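Local coordinates for outer membrane protein (Bartonella henselae, PDB 2FI9), which is of unknown function, although it bears the name of an outer membrane protein and belongs to the DUF498/DUF598 family, at residues G14-D19 and S42-I47; S60-E65 and V89-K94; L72-G77 and S98-T103. All coordinates share one frame; numbering follows the deposited sequence.

Three contacts are set around one five-stranded mixed sheet. Interaction 1 comes first along the chain and packs the stretch leading into strand 18-22 against the start of the outermost strand 43-47, while interaction 3 pairs strands 71-75 and 97-101 at the other edge; their centres are about 15 Å apart, on opposite sides of the chain's centre. Interaction 2 sets helix 60-64 beside helix 85-93. Its segments alternate with those of interaction 3, and the two touch where Val62 and Leu91 meet Leu72. Interactions 1 and 2, with centres about 18 Å apart, meet through Tyr45 with Arg61. Together they tie helix 60-64, the beta-alpha-beta unit and the N-terminal chain to one sheet.

Interaction 1: G14-D19 and S42-I47; sequences GRAPID and SGIYGI
Ile44 meets Gly14, Ala16 and Ile18 in turn, and the contact combines apolar side chains with close backbone approaches. Its CG1 lies anti to the carbonyl carbon (chi1 -57°), and an extended second torsion carries CD1 further out from the strand toward residues 16 and 18. There the methyl approaches two others, Ala16 CB at 4.3 Å and Ile18 CD1 at the same 4.3 Å. These separations describe loose van der Waals contact. Ile37 and Phe28 lie against both isoleucines and continue the apolar cluster, to which helix 103-115 adds Val107 beside Ile18.

A second kind of contact is made by the backbones near the two glycines. Gly43, having no side chain, lets Gly14 N come to 3.3 Å from Gly43 CA. Gly43 CA also directs a C-H toward Gly14 O, at 3.5 Å between CA and O and 152° at the hydrogen. The same oxygen is touched by Ile44 CG1 at 3.6 Å. Gly43 has a positive phi of 147°, a conformation for which glycine is needed, and strand 43-47 starts from it.

Polar bonds lie within residues 42-47 or lead beyond both segments. Tyr45 OH donates to Ser42 OG at 2.7 Å, and the serine oxygen sits at the ring edge, in its plane. Ser42 OG is also probably bonded to Glu65, though the pair is too close for certainty, while Arg61 makes a cation-pi contact with the ring. The backbone of Ile44 bonds to Phe12, so the chain just before Gly14 is tied to this strand.

In this two-sheet fold the chain leading into strand 18-22 thus packs against the start of strand 43-47, outermost in the mixed sheet, joining that sheet to the three-stranded antiparallel meander.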
loop_
_atom_site.group_PDB
_atom_site.type_symbol
_atom_site.label_atom_id
_atom_site.label_comp_id
_atom_site.label_asym_id
_atom_site.label_seq_id
_atom_site.Cartn_x
_atom_site.Cartn_y
_atom_site.Cartn_z
ATOM N N GLY A 14 0.635 9.634 -9.694
ATOM C CA GLY A 14 0.543 8.280 -10.229
ATOM C C GLY A 14 1.408 7.355 -9.389
ATOM O O GLY A 14 2.012 7.793 -8.410
ATOM N N ARG A 15 1.487 6.088 -9.770
ATOM C CA ARG A 15 2.386 5.149 -9.085
ATOM C C ARG A 15 3.821 5.335 -9.565
ATOM O O ARG A 15 4.044 5.711 -10.707
ATOM C CB ARG A 15 1.947 3.718 -9.350
ATOM C CG ARG A 15 0.672 3.342 -8.624
ATOM C CD ARG A 15 0.037 2.111 -9.218
ATOM N NE ARG A 15 -0.413 2.340 -10.593
ATOM C CZ ARG A 15 -0.950 1.398 -11.361
ATOM N NH1 ARG A 15 -1.106 0.156 -10.892
ATOM N NH2 ARG A 15 -1.338 1.697 -12.592
ATOM N N ALA A 16 4.782 5.055 -8.692
ATOM C CA ALA A 16 6.210 5.084 -9.035
ATOM C C ALA A 16 6.883 3.982 -8.234
ATOM O O ALA A 16 6.380 3.610 -7.187
ATOM C CB ALA A 16 6.818 6.433 -8.664
ATOM N N PRO A 17 8.032 3.461 -8.703
ATOM C CA PRO A 17 8.718 2.532 -7.790
ATOM C C PRO A 17 9.042 3.221 -6.464
ATOM O O PRO A 17 9.316 4.430 -6.442
ATOM C CB PRO A 17 10.015 2.177 -8.529
ATOM C CG PRO A 17 9.804 2.598 -9.948
ATOM C CD PRO A 17 8.716 3.622 -9.991
ATOM N N ILE A 18 8.987 2.462 -5.376
ATOM C CA ILE A 18 9.391 2.960 -4.067
ATOM C C ILE A 18 10.875 2.621 -3.918
ATOM O O ILE A 18 11.244 1.440 -3.821
ATOM C CB ILE A 18 8.540 2.334 -2.923
ATOM C CG1 ILE A 18 7.041 2.588 -3.124
ATOM C CG2 ILE A 18 9.002 2.826 -1.541
ATOM C CD1 ILE A 18 6.648 4.005 -3.479
ATOM N N ASP A 19 11.708 3.660 -3.913
ATOM C CA ASP A 19 13.166 3.504 -3.943
ATOM C C ASP A 19 13.807 3.179 -2.590
ATOM O O ASP A 19 14.944 2.715 -2.549
ATOM C CB ASP A 19 13.820 4.740 -4.569
ATOM C CG ASP A 19 13.324 4.992 -5.978
ATOM O OD1 ASP A 19 13.104 4.007 -6.713
ATOM O OD2 ASP A 19 13.136 6.162 -6.353
ATOM N N SER A 42 -4.228 6.618 -9.023
ATOM C CA SER A 42 -4.358 8.099 -9.020
ATOM C C SER A 42 -3.201 8.820 -8.302
ATOM O O SER A 42 -3.118 10.045 -8.332
ATOM C CB SER A 42 -5.683 8.531 -8.396
ATOM O OG SER A 42 -5.692 8.253 -6.999
ATOM N N GLY A 43 -2.336 8.058 -7.636
ATOM C CA GLY A 43 -1.140 8.637 -7.042
ATOM C C GLY A 43 -0.666 7.994 -5.767
ATOM O O GLY A 43 -1.158 6.932 -5.367
ATOM N N ILE A 44 0.297 8.647 -5.136
ATOM C CA ILE A 44 0.819 8.231 -3.845
ATOM C C ILE A 44 0.355 9.264 -2.834
ATOM O O ILE A 44 0.656 10.456 -2.991
ATOM C CB ILE A 44 2.367 8.178 -3.869
ATOM C CG1 ILE A 44 2.835 7.242 -4.991
ATOM C CG2 ILE A 44 2.923 7.715 -2.501
ATOM C CD1 ILE A 44 4.342 7.174 -5.201
ATOM N N TYR A 45 -0.361 8.819 -1.802
ATOM C CA TYR A 45 -0.937 9.707 -0.793
ATOM C C TYR A 45 -0.421 9.329 0.591
ATOM O O TYR A 45 -0.252 8.145 0.887
ATOM C CB TYR A 45 -2.458 9.552 -0.757
ATOM C CG TYR A 45 -3.171 9.811 -2.058
ATOM C CD1 TYR A 45 -3.806 11.027 -2.291
ATOM C CD2 TYR A 45 -3.235 8.831 -3.046
ATOM C CE1 TYR A 45 -4.476 11.273 -3.484
ATOM C CE2 TYR A 45 -3.899 9.059 -4.247
ATOM C CZ TYR A 45 -4.526 10.282 -4.450
ATOM O OH TYR A 45 -5.181 10.530 -5.634
ATOM N N GLY A 46 -0.186 10.322 1.441
ATOM C CA GLY A 46 0.071 10.031 2.852
ATOM C C GLY A 46 -1.196 9.538 3.526
ATOM O O GLY A 46 -2.300 10.012 3.230
ATOM N N ILE A 47 -1.047 8.557 4.413
ATOM C CA ILE A 47 -2.137 8.167 5.288
ATOM C C ILE A 47 -1.623 8.073 6.720
ATOM O O ILE A 47 -0.503 7.616 6.982
ATOM C CB ILE A 47 -2.822 6.850 4.871
ATOM C CG1 ILE A 47 -1.798 5.828 4.418
ATOM C CG2 ILE A 47 -3.853 7.107 3.761
ATOM C CD1 ILE A 47 -2.202 4.435 4.694
#

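Interaction 2: S60-E65 and V89-K94; sequences SRVLEE and VLLWEK
The flat groups touched across this contact are peptide carbonyls: Leu63 CD2 rests 3.7 Å from Leu90 O, and in the reverse direction Lys94 CE lies 4.1 Å from Leu63 O. Both approaches are made by carbon atoms, so they are van der Waals contacts. No aromatic ring takes part.

Leu63 carries most of the contact by reaching between the helices with both methyls. CD1 meets Leu90 CB at 4.0 Å, the two side chains crossing at about a right angle. The other methyl, CD2, is shared more widely. It touches Leu91 CD2 at 3.9 Å and also Lys94 CG at 3.8 Å. The lysine chain bends at its second torsion (chi2 -72°), which brings CD near Leu63 O at the surface. Deeper in, Val62 CG1 and Leu91 CD2 stand 4.2 Å apart, and both residues also lie against Leu72 of strand 71-75.

The segments of the two helices run nearly parallel, 19° apart. Their axes approach to 10.4 Å, a spacing bridged by the leucine side chains. Such side-by-side helices, with one apolar row turned toward a strand below and a lysine stem closing the outer margin, are the familiar layered packing of α/β folds, in which neighbouring helices cover one face of a sheet.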
loop_
_atom_site.group_PDB
_atom_site.type_symbol
_atom_site.label_atom_id
_atom_site.label_comp_id
_atom_site.label_asym_id
_atom_site.label_seq_id
_atom_site.Cartn_x
_atom_site.Cartn_y
_atom_site.Cartn_z
ATOM N N SER A 60 -9.890 3.110 2.200
ATOM C CA SER A 60 -11.002 3.768 1.511
ATOM C C SER A 60 -10.672 4.232 0.083
ATOM O O SER A 60 -11.499 4.103 -0.809
ATOM C CB SER A 60 -11.538 4.938 2.343
ATOM O OG SER A 60 -10.508 5.870 2.617
ATOM N N ARG A 61 -9.457 4.736 -0.145
ATOM C CA ARG A 61 -9.079 5.168 -1.493
ATOM C C ARG A 61 -8.926 3.989 -2.455
ATOM O O ARG A 61 -9.216 4.116 -3.664
ATOM C CB ARG A 61 -7.798 5.996 -1.474
ATOM C CG ARG A 61 -8.011 7.458 -1.146
ATOM C CD ARG A 61 -6.696 8.218 -1.316
ATOM N NE ARG A 61 -6.805 9.632 -0.961
ATOM C CZ ARG A 61 -7.227 10.596 -1.784
ATOM N NH1 ARG A 61 -7.605 10.321 -3.032
ATOM N NH2 ARG A 61 -7.266 11.854 -1.362
ATOM N N VAL A 62 -8.462 2.857 -1.914
ATOM C CA VAL A 62 -8.340 1.624 -2.681
ATOM C C VAL A 62 -9.722 1.147 -3.113
ATOM O O VAL A 62 -9.938 0.846 -4.287
ATOM C CB VAL A 62 -7.622 0.519 -1.881
ATOM C CG1 VAL A 62 -7.704 -0.825 -2.597
ATOM C CG2 VAL A 62 -6.194 0.893 -1.674
ATOM N N LEU A 63 -10.659 1.097 -2.172
ATOM C CA LEU A 63 -12.003 0.651 -2.487
ATOM C C LEU A 63 -12.601 1.561 -3.572
ATOM O O LEU A 63 -13.216 1.093 -4.533
ATOM C CB LEU A 63 -12.876 0.637 -1.221
ATOM C CG LEU A 63 -12.402 -0.366 -0.143
ATOM C CD1 LEU A 63 -13.243 -0.240 1.116
ATOM C CD2 LEU A 63 -12.432 -1.818 -0.641
ATOM N N GLU A 64 -12.400 2.860 -3.415
ATOM C CA GLU A 64 -12.990 3.844 -4.319
ATOM C C GLU A 64 -12.438 3.753 -5.748
ATOM O O GLU A 64 -13.117 4.122 -6.708
ATOM C CB GLU A 64 -12.785 5.254 -3.749
ATOM C CG GLU A 64 -13.606 5.528 -2.463
ATOM C CD GLU A 64 -13.095 6.742 -1.667
ATOM O OE1 GLU A 64 -12.336 7.556 -2.241
ATOM O OE2 GLU A 64 -13.466 6.902 -0.481
ATOM N N GLU A 65 -11.205 3.267 -5.881
ATOM C CA GLU A 65 -10.556 3.138 -7.184
ATOM C C GLU A 65 -10.471 1.674 -7.620
ATOM O O GLU A 65 -9.628 1.311 -8.448
ATOM C CB GLU A 65 -9.155 3.746 -7.130
ATOM C CG GLU A 65 -9.153 5.225 -6.872
ATOM C CD GLU A 65 -7.802 5.883 -7.147
ATOM O OE1 GLU A 65 -6.951 5.319 -7.888
ATOM O OE2 GLU A 65 -7.601 6.985 -6.607
ATOM N N VAL A 89 -13.611 -8.751 3.958
ATOM C CA VAL A 89 -14.944 -8.602 3.354
ATOM C C VAL A 89 -15.028 -7.441 2.352
ATOM O O VAL A 89 -15.442 -7.640 1.211
ATOM C CB VAL A 89 -16.041 -8.462 4.443
ATOM C CG1 VAL A 89 -17.421 -8.231 3.829
ATOM C CG2 VAL A 89 -16.071 -9.726 5.301
ATOM N N LEU A 90 -14.664 -6.237 2.782
ATOM C CA LEU A 90 -14.715 -5.056 1.901
ATOM C C LEU A 90 -13.901 -5.251 0.617
ATOM O O LEU A 90 -14.376 -4.942 -0.487
ATOM C CB LEU A 90 -14.212 -3.827 2.655
ATOM C CG LEU A 90 -15.068 -3.316 3.820
ATOM C CD1 LEU A 90 -14.217 -2.441 4.734
ATOM C CD2 LEU A 90 -16.276 -2.569 3.322
ATOM N N LEU A 91 -12.676 -5.753 0.757
ATOM C CA LEU A 91 -11.810 -5.988 -0.409
ATOM C C LEU A 91 -12.410 -7.058 -1.330
ATOM O O LEU A 91 -12.439 -6.911 -2.563
ATOM C CB LEU A 91 -10.397 -6.344 0.035
ATOM C CG LEU A 91 -9.647 -5.141 0.619
ATOM C CD1 LEU A 91 -8.433 -5.574 1.466
ATOM C CD2 LEU A 91 -9.282 -4.100 -0.507
ATOM N N TRP A 92 -12.932 -8.124 -0.718
ATOM C CA TRP A 92 -13.601 -9.181 -1.463
ATOM C C TRP A 92 -14.785 -8.658 -2.273
ATOM O O TRP A 92 -14.961 -9.047 -3.425
ATOM C CB TRP A 92 -14.047 -10.301 -0.500
ATOM C CG TRP A 92 -14.734 -11.456 -1.169
ATOM C CD1 TRP A 92 -14.162 -12.630 -1.564
ATOM C CD2 TRP A 92 -16.124 -11.553 -1.509
ATOM N NE1 TRP A 92 -15.102 -13.449 -2.131
ATOM C CE2 TRP A 92 -16.316 -12.813 -2.113
ATOM C CE3 TRP A 92 -17.227 -10.697 -1.354
ATOM C CZ2 TRP A 92 -17.565 -13.243 -2.565
ATOM C CZ3 TRP A 92 -18.473 -11.116 -1.817
ATOM C CH2 TRP A 92 -18.633 -12.387 -2.408
ATOM N N GLU A 93 -15.590 -7.781 -1.668
ATOM C CA GLU A 93 -16.764 -7.189 -2.327
ATOM C C GLU A 93 -16.398 -6.400 -3.578
ATOM O O GLU A 93 -17.220 -6.218 -4.458
ATOM C CB GLU A 93 -17.482 -6.225 -1.388
ATOM C CG GLU A 93 -18.124 -6.846 -0.179
ATOM C CD GLU A 93 -18.750 -5.806 0.746
ATOM O OE1 GLU A 93 -18.577 -4.585 0.518
ATOM O OE2 GLU A 93 -19.422 -6.211 1.709
ATOM N N LYS A 94 -15.163 -5.908 -3.630
ATOM C CA LYS A 94 -14.708 -5.092 -4.761
ATOM C C LYS A 94 -13.806 -5.905 -5.684
ATOM O O LYS A 94 -13.177 -5.348 -6.585
ATOM C CB LYS A 94 -13.961 -3.862 -4.248
ATOM C CG LYS A 94 -14.810 -2.877 -3.456
ATOM C CD LYS A 94 -15.756 -2.119 -4.348
ATOM C CE LYS A 94 -16.550 -1.114 -3.567
ATOM N NZ LYS A 94 -17.620 -0.572 -4.431
#

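Interaction 3: L72-G77 and S98-T103; sequences LLIGTG and SDTMST
Leu73 CD2 overlaps the terminal methyl of Met101, with CE 3.9 Å away, on the sheet face covered by helix 103-115. Met101 turns at its third torsion (chi3 73°), which brings CE back over the leucine. On the other face Leu72 CB lies 4.0 Å from Ser98 CB, Ile74 CB touches Thr100 CG2, and Thr76 CG2 approaches Thr100 CB.

Beneath these side chains the strands pair in parallel register through an alternating ladder. Asp99 N donates to Leu72 O at 3.1 Å, and Ile74 N to Asp99 O at 2.9 Å. The series goes on with Met101 N to Ile74 O at 3.0 Å and ends with Thr76 N to Met101 O at 2.9 Å.

Past the ladder the chains stay in touch. Thr103 N donates to Gly77 O at 2.7 Å, with 168° at the hydrogen. In return Gly77 N donates to Thr103 OG1 at 3.0 Å, so one residue is gripped twice. Gly75, lacking a side chain, leaves room for Thr103 to lie close by. Thr103 OG1 is also bonded to Phe125 O, while Thr76 OG1 meets Glu79 O and Leu81 N.

The pair forms the two strands of a beta-alpha-beta unit whose connecting helix, 85-93, places Leu91 against Ser98. Strand 120-124 continues the sheet beyond strand 71-75, strand 97-101 is outermost, and Ser102, as N-cap, starts helix 103-115 across the opposite face.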
loop_
_atom_site.group_PDB
_atom_site.type_symbol
_atom_site.label_atom_id
_atom_site.label_comp_id
_atom_site.label_asym_id
_atom_site.label_seq_id
_atom_site.Cartn_x
_atom_site.Cartn_y
_atom_site.Cartn_z
ATOM N N LEU A 72 -4.013 -5.693 -4.174
ATOM C CA LEU A 72 -3.516 -4.812 -3.143
ATOM C C LEU A 72 -2.490 -5.524 -2.247
ATOM O O LEU A 72 -2.792 -6.571 -1.630
ATOM C CB LEU A 72 -4.674 -4.275 -2.291
ATOM C CG LEU A 72 -4.224 -3.396 -1.115
ATOM C CD1 LEU A 72 -3.570 -2.088 -1.584
ATOM C CD2 LEU A 72 -5.399 -3.120 -0.209
ATOM N N LEU A 73 -1.287 -4.960 -2.176
ATOM C CA LEU A 73 -0.272 -5.462 -1.259
ATOM C C LEU A 73 -0.365 -4.612 -0.011
ATOM O O LEU A 73 -0.496 -3.388 -0.105
ATOM C CB LEU A 73 1.123 -5.353 -1.877
ATOM C CG LEU A 73 1.231 -5.979 -3.272
ATOM C CD1 LEU A 73 2.544 -5.617 -3.935
ATOM C CD2 LEU A 73 1.061 -7.498 -3.174
ATOM N N ILE A 74 -0.345 -5.258 1.153
ATOM C CA ILE A 74 -0.410 -4.551 2.407
ATOM C C ILE A 74 0.850 -4.818 3.218
ATOM O O ILE A 74 1.126 -5.961 3.643
ATOM C CB ILE A 74 -1.685 -4.939 3.192
ATOM C CG1 ILE A 74 -2.915 -4.623 2.330
ATOM C CG2 ILE A 74 -1.749 -4.174 4.519
ATOM C CD1 ILE A 74 -4.177 -5.330 2.761
ATOM N N GLY A 75 1.630 -3.759 3.409
ATOM C CA GLY A 75 2.869 -3.834 4.185
ATOM C C GLY A 75 2.508 -3.489 5.609
ATOM O O GLY A 75 2.126 -2.339 5.888
ATOM N N THR A 76 2.610 -4.489 6.496
ATOM C CA THR A 76 2.162 -4.368 7.892
ATOM C C THR A 76 3.298 -4.129 8.889
ATOM O O THR A 76 3.259 -4.629 10.045
ATOM C CB THR A 76 1.345 -5.605 8.351
ATOM O OG1 THR A 76 2.125 -6.798 8.187
ATOM C CG2 THR A 76 0.049 -5.731 7.568
ATOM N N GLY A 77 4.315 -3.398 8.446
ATOM C CA GLY A 77 5.446 -3.043 9.301
ATOM C C GLY A 77 6.539 -4.103 9.309
ATOM O O GLY A 77 6.827 -4.704 8.273
ATOM N N SER A 98 -5.884 -9.517 -2.337
ATOM C CA SER A 98 -4.992 -8.806 -1.436
ATOM C C SER A 98 -4.215 -9.719 -0.523
ATOM O O SER A 98 -4.621 -10.852 -0.248
ATOM C CB SER A 98 -5.760 -7.751 -0.624
ATOM O OG SER A 98 -6.702 -8.357 0.247
ATOM N N ASP A 99 -3.083 -9.225 -0.046
ATOM C CA ASP A 99 -2.283 -10.020 0.848
ATOM C C ASP A 99 -1.398 -9.140 1.704
ATOM O O ASP A 99 -1.038 -8.037 1.311
ATOM C CB ASP A 99 -1.466 -11.033 0.078
ATOM C CG ASP A 99 -1.125 -12.244 0.910
ATOM O OD1 ASP A 99 -1.700 -12.435 2.031
ATOM O OD2 ASP A 99 -0.267 -13.016 0.443
ATOM N N THR A 100 -1.068 -9.636 2.891
ATOM C CA THR A 100 -0.212 -8.912 3.800
ATOM C C THR A 100 1.177 -9.553 3.815
ATOM O O THR A 100 1.335 -10.732 3.493
ATOM C CB THR A 100 -0.805 -8.926 5.217
ATOM O OG1 THR A 100 -0.899 -10.278 5.645
ATOM C CG2 THR A 100 -2.233 -8.307 5.233
ATOM N N MET A 101 2.161 -8.768 4.233
ATOM C CA MET A 101 3.599 -9.167 4.333
ATOM C C MET A 101 4.247 -7.952 5.008
ATOM O O MET A 101 3.614 -6.883 5.119
ATOM C CB MET A 101 4.215 -9.369 2.920
ATOM C CG MET A 101 3.978 -8.179 1.920
ATOM S SD MET A 101 4.008 -8.503 0.116
ATOM C CE MET A 101 2.444 -9.377 -0.074
ATOM N N SER A 102 5.478 -8.095 5.470
ATOM C CA SER A 102 6.204 -6.957 6.017
ATOM C C SER A 102 6.253 -5.780 5.037
ATOM O O SER A 102 6.058 -5.945 3.808
ATOM C CB SER A 102 7.628 -7.381 6.368
ATOM O OG SER A 102 8.346 -7.613 5.170
ATOM N N THR A 103 6.495 -4.580 5.562
ATOM C CA THR A 103 6.590 -3.390 4.710
ATOM C C THR A 103 7.707 -3.557 3.678
ATOM O O THR A 103 7.522 -3.220 2.513
ATOM C CB THR A 103 6.728 -2.101 5.539
ATOM O OG1 THR A 103 5.479 -1.841 6.179
ATOM C CG2 THR A 103 7.095 -0.855 4.643
#